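Local structure of virulent strain associated lipoprotein (Borreliella spielmanii A14S, 6FZZ) at residues A[73-85]-A[109-121]. The protein is an outer surface lipoprotein of the PFam54 family from a Lyme disease agent, and probably binds glutathione, like the related BBE31 of Borrelia burgdorferi. Sequence-based numbering, arbitrary orientation.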
loop_
_atom_site.group_PDB
_atom_site.type_symbol
_atom_site.label_atom_id
_atom_site.label_comp_id
_atom_site.label_asym_id
_atom_site.label_seq_id
_atom_site.Cartn_x
_atom_site.Cartn_y
_atom_site.Cartn_z
ATOM N N SER A 73 8.276 -0.298 13.150
ATOM C CA SER A 73 7.778 -1.583 12.760
ATOM C C SER A 73 6.241 -1.610 12.749
ATOM O O SER A 73 5.639 -2.157 11.821
ATOM C CB SER A 73 8.409 -2.703 13.589
ATOM O OG SER A 73 9.732 -2.919 13.153
ATOM N N LYS A 74 5.614 -1.099 13.799
ATOM C CA LYS A 74 4.157 -0.986 13.830
ATOM C C LYS A 74 3.610 -0.210 12.629
ATOM O O LYS A 74 2.625 -0.654 12.017
ATOM C CB LYS A 74 3.672 -0.350 15.109
ATOM C CG LYS A 74 3.974 -1.250 16.303
ATOM C CD LYS A 74 3.400 -0.606 17.543
ATOM C CE LYS A 74 3.682 -1.386 18.789
ATOM N NZ LYS A 74 3.061 -0.565 19.865
ATOM N N ALA A 75 4.279 0.888 12.282
ATOM C CA ALA A 75 3.920 1.698 11.088
ATOM C C ALA A 75 3.997 0.866 9.804
ATOM O O ALA A 75 3.078 0.905 8.943
ATOM C CB ALA A 75 4.780 2.963 11.013
ATOM N N TYR A 76 5.081 0.105 9.661
ATOM C CA TYR A 76 5.318 -0.711 8.450
ATOM C C TYR A 76 4.176 -1.748 8.404
ATOM O O TYR A 76 3.578 -1.977 7.358
ATOM C CB TYR A 76 6.689 -1.403 8.546
ATOM C CG TYR A 76 7.151 -2.142 7.335
ATOM C CD1 TYR A 76 6.471 -3.282 6.862
ATOM C CD2 TYR A 76 8.338 -1.740 6.669
ATOM C CE1 TYR A 76 6.925 -3.959 5.736
ATOM C CE2 TYR A 76 8.759 -2.390 5.527
ATOM C CZ TYR A 76 8.062 -3.509 5.089
ATOM O OH TYR A 76 8.537 -4.143 3.991
ATOM N N ARG A 77 3.862 -2.395 9.539
ATOM C CA ARG A 77 2.736 -3.348 9.544
ATOM C C ARG A 77 1.390 -2.735 9.162
ATOM O O ARG A 77 0.621 -3.324 8.391
ATOM C CB ARG A 77 2.609 -4.055 10.888
ATOM C CG ARG A 77 3.775 -4.943 11.142
ATOM C CD ARG A 77 3.492 -6.021 12.204
ATOM N NE ARG A 77 3.017 -5.548 13.548
ATOM C CZ ARG A 77 3.793 -5.220 14.572
ATOM N NH1 ARG A 77 5.091 -5.132 14.431
ATOM N NH2 ARG A 77 3.261 -4.911 15.741
ATOM N N LYS A 78 1.078 -1.600 9.753
ATOM C CA LYS A 78 -0.126 -0.860 9.421
ATOM C C LYS A 78 -0.191 -0.554 7.919
ATOM O O LYS A 78 -1.226 -0.726 7.334
ATOM C CB LYS A 78 -0.150 0.447 10.228
ATOM C CG LYS A 78 -1.326 1.363 9.987
ATOM C CD LYS A 78 -1.170 2.749 10.631
ATOM C CE LYS A 78 -0.367 3.697 9.746
ATOM N NZ LYS A 78 -0.983 3.941 8.401
ATOM N N LEU A 79 0.924 -0.138 7.300
ATOM C CA LEU A 79 0.942 0.145 5.848
ATOM C C LEU A 79 0.723 -1.163 5.084
ATOM O O LEU A 79 0.113 -1.169 3.993
ATOM C CB LEU A 79 2.216 0.810 5.453
ATOM C CG LEU A 79 2.397 2.251 6.022
ATOM C CD1 LEU A 79 3.774 2.789 5.744
ATOM C CD2 LEU A 79 1.374 3.262 5.445
ATOM N N THR A 80 1.215 -2.266 5.649
ATOM C CA THR A 80 0.979 -3.604 5.081
ATOM C C THR A 80 -0.517 -3.981 5.041
ATOM O O THR A 80 -1.026 -4.445 4.024
ATOM C CB THR A 80 1.823 -4.701 5.810
ATOM O OG1 THR A 80 3.230 -4.408 5.709
ATOM C CG2 THR A 80 1.577 -6.058 5.149
ATOM N N TYR A 81 -1.211 -3.772 6.169
ATOM C CA TYR A 81 -2.651 -4.020 6.278
ATOM C C TYR A 81 -3.414 -3.115 5.274
ATOM O O TYR A 81 -4.449 -3.501 4.713
ATOM C CB TYR A 81 -3.106 -3.761 7.723
ATOM C CG TYR A 81 -2.339 -4.603 8.738
ATOM C CD1 TYR A 81 -1.929 -5.892 8.405
ATOM C CD2 TYR A 81 -2.087 -4.153 10.023
ATOM C CE1 TYR A 81 -1.250 -6.662 9.299
ATOM C CE2 TYR A 81 -1.407 -4.933 10.946
ATOM C CZ TYR A 81 -0.985 -6.179 10.568
ATOM O OH TYR A 81 -0.306 -7.051 11.404
ATOM N N GLY A 82 -2.878 -1.926 5.035
ATOM C CA GLY A 82 -3.461 -1.021 4.059
ATOM C C GLY A 82 -3.383 -1.515 2.606
ATOM O O GLY A 82 -4.382 -1.506 1.903
ATOM N N ILE A 83 -2.201 -1.920 2.167
ATOM C CA ILE A 83 -1.978 -2.319 0.795
ATOM C C ILE A 83 -2.584 -3.696 0.556
ATOM O O ILE A 83 -3.076 -3.998 -0.553
ATOM C CB ILE A 83 -0.462 -2.277 0.398
ATOM C CG1 ILE A 83 -0.299 -2.421 -1.136
ATOM C CG2 ILE A 83 0.363 -3.379 1.039
ATOM C CD1 ILE A 83 -0.787 -1.236 -1.914
ATOM N N LEU A 84 -2.674 -4.499 1.615
ATOM C CA LEU A 84 -3.356 -5.813 1.488
ATOM C C LEU A 84 -4.810 -5.742 1.961
ATOM O O LEU A 84 -5.376 -6.713 2.447
ATOM C CB LEU A 84 -2.586 -6.859 2.274
ATOM C CG LEU A 84 -1.101 -7.080 1.884
ATOM C CD1 LEU A 84 -0.532 -8.226 2.713
ATOM C CD2 LEU A 84 -1.003 -7.396 0.379
ATOM N N ASN A 85 -5.412 -4.580 1.864
ATOM C CA ASN A 85 -6.671 -4.381 2.585
ATOM C C ASN A 85 -7.879 -5.132 2.013
ATOM O O ASN A 85 -8.899 -5.313 2.680
ATOM C CB ASN A 85 -6.936 -2.910 2.777
ATOM C CG ASN A 85 -7.452 -2.224 1.535
ATOM O OD1 ASN A 85 -7.001 -2.470 0.409
ATOM N ND2 ASN A 85 -8.406 -1.328 1.748
ATOM N N PHE A 109 7.609 -6.628 -0.230
ATOM C CA PHE A 109 7.043 -5.909 0.910
ATOM C C PHE A 109 7.591 -4.485 0.968
ATOM O O PHE A 109 6.819 -3.524 1.106
ATOM C CB PHE A 109 7.214 -6.654 2.250
ATOM C CG PHE A 109 6.184 -7.749 2.451
ATOM C CD1 PHE A 109 6.373 -9.020 1.899
ATOM C CD2 PHE A 109 5.042 -7.501 3.190
ATOM C CE1 PHE A 109 5.421 -10.010 2.073
ATOM C CE2 PHE A 109 4.104 -8.507 3.380
ATOM C CZ PHE A 109 4.284 -9.733 2.790
ATOM N N ASN A 110 8.887 -4.304 0.794
ATOM C CA ASN A 110 9.414 -2.932 0.911
ATOM C C ASN A 110 8.844 -1.996 -0.174
ATOM O O ASN A 110 8.596 -0.785 0.067
ATOM C CB ASN A 110 10.957 -2.912 0.879
ATOM C CG ASN A 110 11.594 -3.479 2.143
ATOM O OD1 ASN A 110 10.994 -3.586 3.230
ATOM N ND2 ASN A 110 12.896 -3.800 2.020
ATOM N N THR A 111 8.688 -2.545 -1.365
ATOM C CA THR A 111 8.214 -1.775 -2.491
ATOM C C THR A 111 6.750 -1.378 -2.264
ATOM O O THR A 111 6.415 -0.206 -2.454
ATOM C CB THR A 111 8.439 -2.486 -3.868
ATOM O OG1 THR A 111 9.801 -2.809 -4.035
ATOM C CG2 THR A 111 8.098 -1.556 -5.006
ATOM N N SER A 112 5.930 -2.336 -1.806
ATOM C CA SER A 112 4.495 -2.190 -1.617
ATOM C C SER A 112 4.228 -1.203 -0.513
ATOM O O SER A 112 3.363 -0.326 -0.634
ATOM C CB SER A 112 3.852 -3.569 -1.146
ATOM O OG SER A 112 4.122 -4.459 -2.118
ATOM N N ILE A 113 4.977 -1.334 0.574
ATOM C CA ILE A 113 4.775 -0.510 1.737
ATOM C C ILE A 113 5.279 0.915 1.484
ATOM O O ILE A 113 4.774 1.851 2.069
ATOM C CB ILE A 113 5.395 -1.214 2.982
ATOM C CG1 ILE A 113 4.369 -2.126 3.634
ATOM C CG2 ILE A 113 6.016 -0.267 3.945
ATOM C CD1 ILE A 113 4.063 -3.362 2.800
ATOM N N THR A 114 6.269 1.098 0.610
ATOM C CA THR A 114 6.691 2.412 0.245
ATOM C C THR A 114 5.573 3.126 -0.550
ATOM O O THR A 114 5.247 4.302 -0.286
ATOM C CB THR A 114 8.025 2.365 -0.556
ATOM O OG1 THR A 114 9.017 1.767 0.248
ATOM C CG2 THR A 114 8.517 3.770 -1.019
ATOM N N LEU A 115 4.966 2.407 -1.487
ATOM C CA LEU A 115 3.861 2.929 -2.262
ATOM C C LEU A 115 2.716 3.353 -1.277
ATOM O O LEU A 115 2.246 4.493 -1.285
ATOM C CB LEU A 115 3.396 1.879 -3.297
ATOM C CG LEU A 115 2.237 2.324 -4.211
ATOM C CD1 LEU A 115 2.046 1.341 -5.358
ATOM C CD2 LEU A 115 0.921 2.416 -3.450
ATOM N N GLU A 116 2.360 2.445 -0.366
ATOM C CA GLU A 116 1.320 2.737 0.593
ATOM C C GLU A 116 1.669 3.923 1.462
ATOM O O GLU A 116 0.810 4.779 1.752
ATOM C CB GLU A 116 0.985 1.539 1.422
ATOM C CG GLU A 116 -0.259 1.776 2.247
ATOM C CD GLU A 116 -1.545 1.537 1.481
ATOM O OE1 GLU A 116 -1.527 0.990 0.348
ATOM O OE2 GLU A 116 -2.592 1.836 2.067
ATOM N N GLY A 117 2.932 4.018 1.840
ATOM C CA GLY A 117 3.395 5.075 2.680
ATOM C C GLY A 117 3.267 6.410 1.971
ATOM O O GLY A 117 3.082 7.417 2.609
ATOM N N ASN A 118 3.346 6.423 0.647
ATOM C CA ASN A 118 3.212 7.675 -0.082
ATOM C C ASN A 118 1.766 8.112 -0.061
ATOM O O ASN A 118 1.456 9.297 -0.019
ATOM C CB ASN A 118 3.752 7.569 -1.521
ATOM C CG ASN A 118 5.269 7.475 -1.565
ATOM O OD1 ASN A 118 5.935 7.950 -0.648
ATOM N ND2 ASN A 118 5.819 6.876 -2.645
ATOM N N ILE A 119 0.876 7.150 -0.186
ATOM C CA ILE A 119 -0.565 7.428 -0.063
ATOM C C ILE A 119 -0.921 7.939 1.328
ATOM O O ILE A 119 -1.638 8.923 1.469
ATOM C CB ILE A 119 -1.403 6.187 -0.433
ATOM C CG1 ILE A 119 -1.310 6.021 -1.946
ATOM C CG2 ILE A 119 -2.859 6.357 -0.005
ATOM C CD1 ILE A 119 -1.800 4.720 -2.484
ATOM N N ASP A 120 -0.454 7.239 2.332
ATOM C CA ASP A 120 -0.714 7.603 3.757
ATOM C C ASP A 120 -0.243 9.019 4.061
ATOM O O ASP A 120 -0.967 9.814 4.673
ATOM C CB ASP A 120 0.031 6.634 4.652
ATOM C CG ASP A 120 -0.417 6.756 6.111
ATOM O OD1 ASP A 120 -1.565 6.411 6.421
ATOM O OD2 ASP A 120 0.320 7.328 6.879
ATOM N N TYR A 121 0.980 9.346 3.629
ATOM C CA TYR A 121 1.557 10.662 3.824
ATOM C C TYR A 121 0.753 11.726 3.136
ATOM O O TYR A 121 0.520 12.794 3.679
ATOM C CB TYR A 121 3.024 10.700 3.346
ATOM C CG TYR A 121 3.748 11.962 3.733
ATOM C CD1 TYR A 121 4.409 12.060 4.939
ATOM C CD2 TYR A 121 3.779 13.046 2.886
ATOM C CE1 TYR A 121 5.102 13.228 5.312
ATOM C CE2 TYR A 121 4.425 14.243 3.227
ATOM C CZ TYR A 121 5.117 14.334 4.441
ATOM O OH TYR A 121 5.809 15.526 4.779
#
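In this all-helical PFam54 fold, Leu79, Ile83 and Ile113 pack knobs-into-holes where helices 71-83 and 105-126 cross near the centre of the chain; the axes of 73-83 and 109-121 pass 8.8 Å apart at 87°. Leu79 sits among Ile113, Glu116, Gly117 and Asp120, its CD1 lying 3.8 Å from Gly117 CA, where glycine leaves helix 105-126 without a side chain. In return Ile113 fills the hole between Tyr76, Leu79, Thr80 and Ile83. Its CG2 makes a CH-pi contact over the centre of the Tyr76 ring, 3.8 Å from the centroid, while its CD1 packs against Thr80 and Ile83 CG2. With CG anti to the backbone N (chi1 -173°), the tyrosine reaches across to the start of the segment 109-121, and its OH gives a short 2.6 Å hydrogen bond to Asn110 OD1, the ring and amide planes standing 76° apart. Thr80 CG2 meets the edge of the Phe109 ring. One turn beyond Leu79, Ile83 lies among Ser112, Ile113, Leu115 and Glu116; helix 138-170 covers this side through Phe162, which touches Ser112 and Leu84. The Glu116 chain bends at chi2 and runs past Ile83 in the opposite direction, OE1 coming 3.3 Å from Ile83 CD1 while OE2 forms a salt bridge with Lys155. At the far end Asp120 OD1, already paired with Arg33 of helix 15-41, accepts a weak, salt-bridging hydrogen bond from Lys78 NZ at 3.2 Å.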